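Local coordinates for Alpha/beta fold hydrolase (Pseudomonas aeruginosa, PDB 6I8W), which hydrolyses membrane phospholipids as a membrane-bound phospholipase A and virulence factor, and probably also acts on monoacylglycerols, at residues 143-148 / 237-242; 163-168 / 266-271. One frame throughout, in Å; residues are numbered along the deposited sequence.

Contact 1 (143-148 / 237-242); sequences AALYAA and IPLEPE
Leu145 pushes its forked end out from helix 138-149 into the loop 237-242, and its two methyls go to different partners. Leu145 CD1 lies 4.1 Å from Ile237 CD1, the terminal methyl of that side chain. Leu145 CD2 touches both Leu239 and Glu242, 3.8 Å from Leu239 CD2 and 3.9 Å from Glu242 CG, and the Leu145 side chain runs slantwise to all three neighbours. Leu239 answers with both of its methyls: CD2 is shared between Leu145 and Ala144, whose CB lies 3.8 Å from it, while CD1 rests against the same Ala144 CB at 3.9 Å. Glu242 CG stands anti to its own carbonyl carbon (chi1 -50°), beside the backbone N, where Leu145 meets it; the chain then bends at chi2, and the carboxylate is used elsewhere, OE1 forming a salt bridge with Lys245. One turn on from Ala144, Ala148 CB faces the carbonyl of Glu242, 3.8 Å from O. No hydrogen bond spans the two segments, although Ile237 O accepts one from His141, earlier on the same helix. This is apolar packing of an alpha/beta hydrolase: the helix following the probable nucleophile elbow at Ser137, covered by the loop that leads into strand 250-255.

Contact 2 (163-168 / 266-271); sequences AGVMPA and IEVMRP
Residues 163-168 form a loop, extended at 165-167, that runs past the side of the short helix 265-269, and the backbones come closest at Pro167 and Val268, with CA atoms 6.2 Å apart. Within 266-271, Arg270 N bonds to Ile266 O; no hydrogen bond spans the two segments, and the contact is van der Waals. Val165 and Val268 point at each other tip to tip. Val268 CG1, anti to its backbone N (chi1 169°), lies 3.9 Å from Val165 CB and 4.0 Å from Val165 CG1. The other branch of Val268, CG2, turns to the loop backbone instead, 3.8 Å from Pro167 CA and 3.9 Å from Met166 O, so this one valine touches three successive loop residues. Val165 CG1 stands beside its own backbone N and also reaches Met269, 3.7 Å from CG; here the two side chains cross at about a right angle. Beyond CG the Met269 chain bends at chi3 (-72°), and the residue also packs on Leu252 and Trp254 of strand 250-255. At the far end of the second segment Pro271 touches a bound carbon dioxide. The contact joins two connections of the alpha/beta hydrolase fold: the loop leaving strand 154-160 and the short helix in the crossover from strand 250-255 to strand 276-281.

In the fold
Loop 237-242 lies between helix 138-149 and loop 163-168, which in turn meets helix 265-269, so that contacts 1 and 2 touch, with centres 12 Å apart. Both are partly buried and apolar across their own segments; the polar bonds run between the contacts. Leu239 N to Gly164 O (2.8 Å) and Met166 N to Glu240 OE2 (2.9 Å) are probable hydrogen bonds tying the two loops together. Contact 1 has more buried residues and packs two leucines against each other, with Ala144 also touching strand 154-160, whereas contact 2 is smaller, lies farther from the chain's centre and includes the exposed Met166.

Contact 1 (143-148 / 237-242)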
ATOM      1  N   ALA A 143      -3.065  -8.831   4.700  1.00 30.86           N
ATOM      2  CA  ALA A 143      -2.151  -9.209   5.783  1.00 33.57           C
ATOM      3  C   ALA A 143      -2.876  -9.971   6.887  1.00 33.88           C
ATOM      4  O   ALA A 143      -2.349 -10.925   7.450  1.00 34.76           O
ATOM      5  CB  ALA A 143      -1.479  -7.983   6.375  1.00 30.10           C
ATOM      6  N   ALA A 144      -4.080  -9.525   7.223  1.00 32.13           N
ATOM      7  CA  ALA A 144      -4.837 -10.203   8.271  1.00 36.31           C
ATOM      8  C   ALA A 144      -5.134 -11.650   7.870  1.00 43.34           C
ATOM      9  O   ALA A 144      -5.034 -12.554   8.698  1.00 39.05           O
ATOM     10  CB  ALA A 144      -6.127  -9.457   8.576  1.00 43.36           C
ATOM     11  N   LEU A 145      -5.466 -11.881   6.600  1.00 41.35           N
ATOM     12  CA  LEU A 145      -5.772 -13.247   6.154  1.00 46.33           C
ATOM     13  C   LEU A 145      -4.526 -14.133   6.157  1.00 41.12           C
ATOM     14  O   LEU A 145      -4.595 -15.308   6.504  1.00 42.38           O
ATOM     15  CB  LEU A 145      -6.410 -13.248   4.763  1.00 42.39           C
ATOM     16  CG  LEU A 145      -7.833 -12.699   4.717  1.00 44.48           C
ATOM     17  CD1 LEU A 145      -8.320 -12.633   3.272  1.00 51.47           C
ATOM     18  CD2 LEU A 145      -8.776 -13.535   5.591  1.00 45.50           C
ATOM     19  N   TYR A 146      -3.394 -13.568   5.758  1.00 36.92           N
ATOM     20  CA  TYR A 146      -2.118 -14.271   5.835  1.00 35.28           C
ATOM     21  C   TYR A 146      -1.877 -14.729   7.282  1.00 38.88           C
ATOM     22  O   TYR A 146      -1.583 -15.904   7.532  1.00 39.36           O
ATOM     23  CB  TYR A 146      -0.995 -13.344   5.333  1.00 36.28           C
ATOM     24  CG  TYR A 146       0.403 -13.926   5.155  1.00 37.36           C
ATOM     25  CD1 TYR A 146       0.768 -15.155   5.684  1.00 47.41           C
ATOM     26  CD2 TYR A 146       1.374 -13.204   4.473  1.00 40.26           C
ATOM     27  CE1 TYR A 146       2.061 -15.655   5.523  1.00 43.88           C
ATOM     28  CE2 TYR A 146       2.656 -13.694   4.303  1.00 39.01           C
ATOM     29  CZ  TYR A 146       2.997 -14.913   4.835  1.00 43.93           C
ATOM     30  OH  TYR A 146       4.282 -15.384   4.658  1.00 42.77           O
ATOM     31  N   ALA A 147      -2.016 -13.801   8.228  1.00 40.83           N
ATOM     32  CA  ALA A 147      -1.799 -14.102   9.645  1.00 43.76           C
ATOM     33  C   ALA A 147      -2.771 -15.157  10.175  1.00 48.04           C
ATOM     34  O   ALA A 147      -2.412 -15.955  11.044  1.00 47.34           O
ATOM     35  CB  ALA A 147      -1.899 -12.821  10.492  1.00 36.36           C
ATOM     36  N   ALA A 148      -4.003 -15.157   9.668  1.00 41.45           N
ATOM     37  CA  ALA A 148      -5.009 -16.112  10.134  1.00 43.73           C
ATOM     38  C   ALA A 148      -4.758 -17.484   9.532  1.00 46.56           C
ATOM     39  O   ALA A 148      -5.036 -18.506  10.151  1.00 53.16           O
ATOM     40  CB  ALA A 148      -6.413 -15.629   9.792  1.00 45.79           C
ATOM     41  N   ILE A 237     -14.165 -10.775   1.419  1.00 48.25           N
ATOM     42  CA  ILE A 237     -14.037 -11.741   2.507  1.00 53.51           C
ATOM     43  C   ILE A 237     -14.081 -11.028   3.855  1.00 53.76           C
ATOM     44  O   ILE A 237     -13.163 -10.281   4.195  1.00 54.58           O
ATOM     45  CB  ILE A 237     -12.725 -12.550   2.402  1.00 52.94           C
ATOM     46  CG1 ILE A 237     -12.654 -13.293   1.061  1.00 57.68           C
ATOM     47  CG2 ILE A 237     -12.594 -13.509   3.571  1.00 48.85           C
ATOM     48  CD1 ILE A 237     -11.331 -14.011   0.824  1.00 51.84           C
ATOM     49  N   PRO A 238     -15.159 -11.243   4.622  1.00 52.34           N
ATOM     50  CA  PRO A 238     -15.260 -10.616   5.944  1.00 52.34           C
ATOM     51  C   PRO A 238     -14.150 -11.080   6.876  1.00 47.28           C
ATOM     52  O   PRO A 238     -13.847 -12.271   6.928  1.00 51.25           O
ATOM     53  CB  PRO A 238     -16.631 -11.073   6.449  1.00 55.62           C
ATOM     54  CG  PRO A 238     -16.961 -12.292   5.637  1.00 59.08           C
ATOM     55  CD  PRO A 238     -16.331 -12.080   4.302  1.00 52.71           C
ATOM     56  N   LEU A 239     -13.540 -10.150   7.601  1.00 50.32           N
ATOM     57  CA  LEU A 239     -12.504 -10.501   8.562  1.00 46.06           C
ATOM     58  C   LEU A 239     -13.046 -10.946   9.922  1.00 53.47           C
ATOM     59  O   LEU A 239     -12.349 -11.638  10.667  1.00 54.73           O
ATOM     60  CB  LEU A 239     -11.563  -9.324   8.782  1.00 42.72           C
ATOM     61  CG  LEU A 239     -10.533  -9.066   7.691  1.00 42.33           C
ATOM     62  CD1 LEU A 239      -9.663  -7.894   8.102  1.00 34.73           C
ATOM     63  CD2 LEU A 239      -9.694 -10.318   7.453  1.00 40.34           C
ATOM     64  N   GLU A 240     -14.268 -10.531  10.254  1.00 53.06           N
ATOM     65  CA  GLU A 240     -14.825 -10.805  11.580  1.00 52.29           C
ATOM     66  C   GLU A 240     -14.724 -12.291  11.983  1.00 55.37           C
ATOM     67  O   GLU A 240     -14.352 -12.584  13.113  1.00 55.78           O
ATOM     68  CB  GLU A 240     -16.276 -10.319  11.675  1.00 62.63           C
ATOM     69  CG  GLU A 240     -16.427  -8.799  11.730  1.00 62.61           C
ATOM     70  CD  GLU A 240     -16.535  -8.151  10.351  1.00 64.02           C
ATOM     71  OE1 GLU A 240     -16.238  -8.820   9.332  1.00 62.10           O
ATOM     72  OE2 GLU A 240     -16.932  -6.967  10.286  1.00 59.17           O
ATOM     73  N   PRO A 241     -15.040 -13.234  11.068  1.00 56.94           N
ATOM     74  CA  PRO A 241     -14.850 -14.634  11.479  1.00 60.62           C
ATOM     75  C   PRO A 241     -13.383 -15.105  11.499  1.00 58.07           C
ATOM     76  O   PRO A 241     -13.119 -16.198  11.988  1.00 60.86           O
ATOM     77  CB  PRO A 241     -15.635 -15.424  10.418  1.00 64.54           C
ATOM     78  CG  PRO A 241     -16.487 -14.414   9.701  1.00 63.99           C
ATOM     79  CD  PRO A 241     -15.689 -13.152   9.745  1.00 54.71           C
ATOM     80  N   GLU A 242     -12.459 -14.326  10.942  1.00 50.64           N
ATOM     81  CA  GLU A 242     -11.073 -14.779  10.800  1.00 53.72           C
ATOM     82  C   GLU A 242     -10.141 -14.262  11.896  1.00 52.27           C
ATOM     83  O   GLU A 242      -9.203 -14.954  12.298  1.00 52.41           O
ATOM     84  CB  GLU A 242     -10.514 -14.372   9.422  1.00 53.74           C
ATOM     85  CG  GLU A 242     -11.416 -14.734   8.218  1.00 54.42           C
ATOM     86  CD  GLU A 242     -11.809 -16.206   8.178  1.00 67.36           C
ATOM     87  OE1 GLU A 242     -10.978 -17.057   8.560  1.00 70.86           O
ATOM     88  OE2 GLU A 242     -12.947 -16.515   7.736  1.00 64.89           O
TER

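Contact 2 (163-168 / 266-271)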
ATOM      1  N   ALA A 163      -8.899  -2.624   5.434  1.00 39.32           N
ATOM      2  CA  ALA A 163     -10.244  -3.011   5.019  1.00 41.83           C
ATOM      3  C   ALA A 163     -10.587  -4.363   5.632  1.00 42.34           C
ATOM      4  O   ALA A 163      -9.710  -5.035   6.171  1.00 38.82           O
ATOM      5  CB  ALA A 163     -10.347  -3.063   3.480  1.00 37.24           C
ATOM      6  N   GLY A 164     -11.853  -4.768   5.550  1.00 47.52           N
ATOM      7  CA  GLY A 164     -12.224  -6.107   5.974  1.00 42.66           C
ATOM      8  C   GLY A 164     -13.248  -6.247   7.091  1.00 46.11           C
ATOM      9  O   GLY A 164     -13.691  -7.360   7.378  1.00 48.33           O
ATOM     10  N   VAL A 165     -13.633  -5.145   7.733  1.00 41.72           N
ATOM     11  CA  VAL A 165     -14.742  -5.210   8.677  1.00 43.77           C
ATOM     12  C   VAL A 165     -15.825  -4.197   8.338  1.00 44.13           C
ATOM     13  O   VAL A 165     -15.598  -3.258   7.579  1.00 46.66           O
ATOM     14  CB  VAL A 165     -14.285  -4.975  10.143  1.00 51.80           C
ATOM     15  CG1 VAL A 165     -13.283  -6.035  10.562  1.00 47.03           C
ATOM     16  CG2 VAL A 165     -13.692  -3.584  10.303  1.00 46.79           C
ATOM     17  N   MET A 166     -17.001  -4.413   8.912  1.00 46.12           N
ATOM     18  CA  MET A 166     -18.140  -3.519   8.744  0.62 50.44           C
ATOM     19  C   MET A 166     -18.464  -2.833  10.069  1.00 49.53           C
ATOM     20  O   MET A 166     -19.151  -3.402  10.905  1.00 55.79           O
ATOM     21  CB  MET A 166     -19.357  -4.294   8.225  0.62 54.73           C
ATOM     22  CG  MET A 166     -19.304  -4.588   6.725  0.62 58.00           C
ATOM     23  SD  MET A 166     -20.632  -5.675   6.134  0.62 73.24           S
ATOM     24  CE  MET A 166     -19.973  -7.280   6.591  0.62 49.72           C
ATOM     25  N   PRO A 167     -17.956  -1.605  10.262  1.00 53.71           N
ATOM     26  CA  PRO A 167     -18.094  -0.836  11.502  1.00 55.68           C
ATOM     27  C   PRO A 167     -19.416  -0.080  11.606  1.00 59.33           C
ATOM     28  O   PRO A 167     -20.189  -0.027  10.640  1.00 55.96           O
ATOM     29  CB  PRO A 167     -16.927   0.145  11.429  1.00 52.39           C
ATOM     30  CG  PRO A 167     -16.624   0.296   9.969  1.00 48.04           C
ATOM     31  CD  PRO A 167     -17.322  -0.808   9.202  1.00 48.44           C
ATOM     32  N   ALA A 168     -19.648   0.512  12.773  1.00 58.36           N
ATOM     33  CA  ALA A 168     -20.904   1.191  13.073  1.00 62.59           C
ATOM     34  C   ALA A 168     -21.129   2.426  12.201  1.00 59.09           C
ATOM     35  O   ALA A 168     -22.246   2.692  11.781  1.00 65.53           O
ATOM     36  CB  ALA A 168     -20.945   1.573  14.546  1.00 68.35           C
ATOM     37  N   ILE A 266     -12.010  -0.199  14.627  1.00 40.05           N
ATOM     38  CA  ILE A 266     -11.200  -0.707  15.737  1.00 39.69           C
ATOM     39  C   ILE A 266     -12.072  -1.377  16.805  1.00 45.50           C
ATOM     40  O   ILE A 266     -11.691  -2.397  17.379  1.00 48.30           O
ATOM     41  CB  ILE A 266     -10.353   0.421  16.364  1.00 41.92           C
ATOM     42  CG1 ILE A 266      -9.154   0.728  15.462  1.00 38.31           C
ATOM     43  CG2 ILE A 266      -9.825   0.030  17.762  1.00 40.69           C
ATOM     44  CD1 ILE A 266      -8.380   1.940  15.887  1.00 41.04           C
ATOM     45  N   GLU A 267     -13.253  -0.820  17.046  1.00 41.21           N
ATOM     46  CA  GLU A 267     -14.171  -1.389  18.035  1.00 52.91           C
ATOM     47  C   GLU A 267     -14.712  -2.748  17.588  1.00 54.37           C
ATOM     48  O   GLU A 267     -15.041  -3.588  18.413  1.00 54.22           O
ATOM     49  CB  GLU A 267     -15.324  -0.420  18.328  1.00 64.11           C
ATOM     50  CG  GLU A 267     -14.887   1.021  18.592  1.00 79.50           C
ATOM     51  CD  GLU A 267     -13.961   1.155  19.802  1.00 97.63           C
ATOM     52  OE1 GLU A 267     -14.011   0.295  20.710  1.00104.50           O
ATOM     53  OE2 GLU A 267     -13.182   2.130  19.849  1.00105.13           O
ATOM     54  N   VAL A 268     -14.790  -2.973  16.281  1.00 50.78           N
ATOM     55  CA  VAL A 268     -15.191  -4.283  15.779  1.00 52.29           C
ATOM     56  C   VAL A 268     -14.066  -5.292  16.025  1.00 51.17           C
ATOM     57  O   VAL A 268     -14.312  -6.404  16.469  1.00 44.83           O
ATOM     58  CB  VAL A 268     -15.530  -4.245  14.275  1.00 51.04           C
ATOM     59  CG1 VAL A 268     -15.692  -5.656  13.717  1.00 50.12           C
ATOM     60  CG2 VAL A 268     -16.784  -3.412  14.030  1.00 59.41           C
ATOM     61  N   MET A 269     -12.829  -4.891  15.749  1.00 45.97           N
ATOM     62  CA  MET A 269     -11.710  -5.827  15.732  1.00 43.63           C
ATOM     63  C   MET A 269     -11.123  -6.145  17.100  1.00 45.82           C
ATOM     64  O   MET A 269     -10.640  -7.254  17.342  1.00 46.07           O
ATOM     65  CB  MET A 269     -10.603  -5.283  14.825  1.00 41.85           C
ATOM     66  CG  MET A 269     -11.009  -5.241  13.360  1.00 37.11           C
ATOM     67  SD  MET A 269      -9.612  -4.751  12.328  1.00 41.10           S
ATOM     68  CE  MET A 269      -9.469  -3.014  12.740  1.00 38.46           C
ATOM     69  N   ARG A 270     -11.100  -5.143  17.968  1.00 44.20           N
ATOM     70  CA  ARG A 270     -10.455  -5.283  19.266  1.00 50.37           C
ATOM     71  C   ARG A 270     -10.954  -6.505  20.077  1.00 48.86           C
ATOM     72  O   ARG A 270     -10.130  -7.326  20.481  1.00 49.24           O
ATOM     73  CB  ARG A 270     -10.619  -3.981  20.044  1.00 54.54           C
ATOM     74  CG  ARG A 270      -9.656  -3.789  21.156  1.00 63.42           C
ATOM     75  CD  ARG A 270      -9.729  -2.353  21.622  1.00 61.28           C
ATOM     76  NE  ARG A 270      -9.563  -2.265  23.061  1.00 61.93           N
ATOM     77  CZ  ARG A 270     -10.091  -1.307  23.810  1.00 61.90           C
ATOM     78  NH1 ARG A 270     -10.829  -0.349  23.254  1.00 62.64           N
ATOM     79  NH2 ARG A 270      -9.886  -1.315  25.116  1.00 61.35           N
ATOM     80  N   PRO A 271     -12.290  -6.657  20.278  1.00 47.84           N
ATOM     81  CA  PRO A 271     -12.800  -7.829  21.013  1.00 54.65           C
ATOM     82  C   PRO A 271     -12.504  -9.169  20.344  1.00 58.47           C
ATOM     83  O   PRO A 271     -12.590 -10.210  20.994  1.00 56.47           O
ATOM     84  CB  PRO A 271     -14.324  -7.617  21.033  1.00 57.03           C
ATOM     85  CG  PRO A 271     -14.540  -6.204  20.696  1.00 59.88           C
ATOM     86  CD  PRO A 271     -13.399  -5.807  19.808  1.00 53.30           C
TER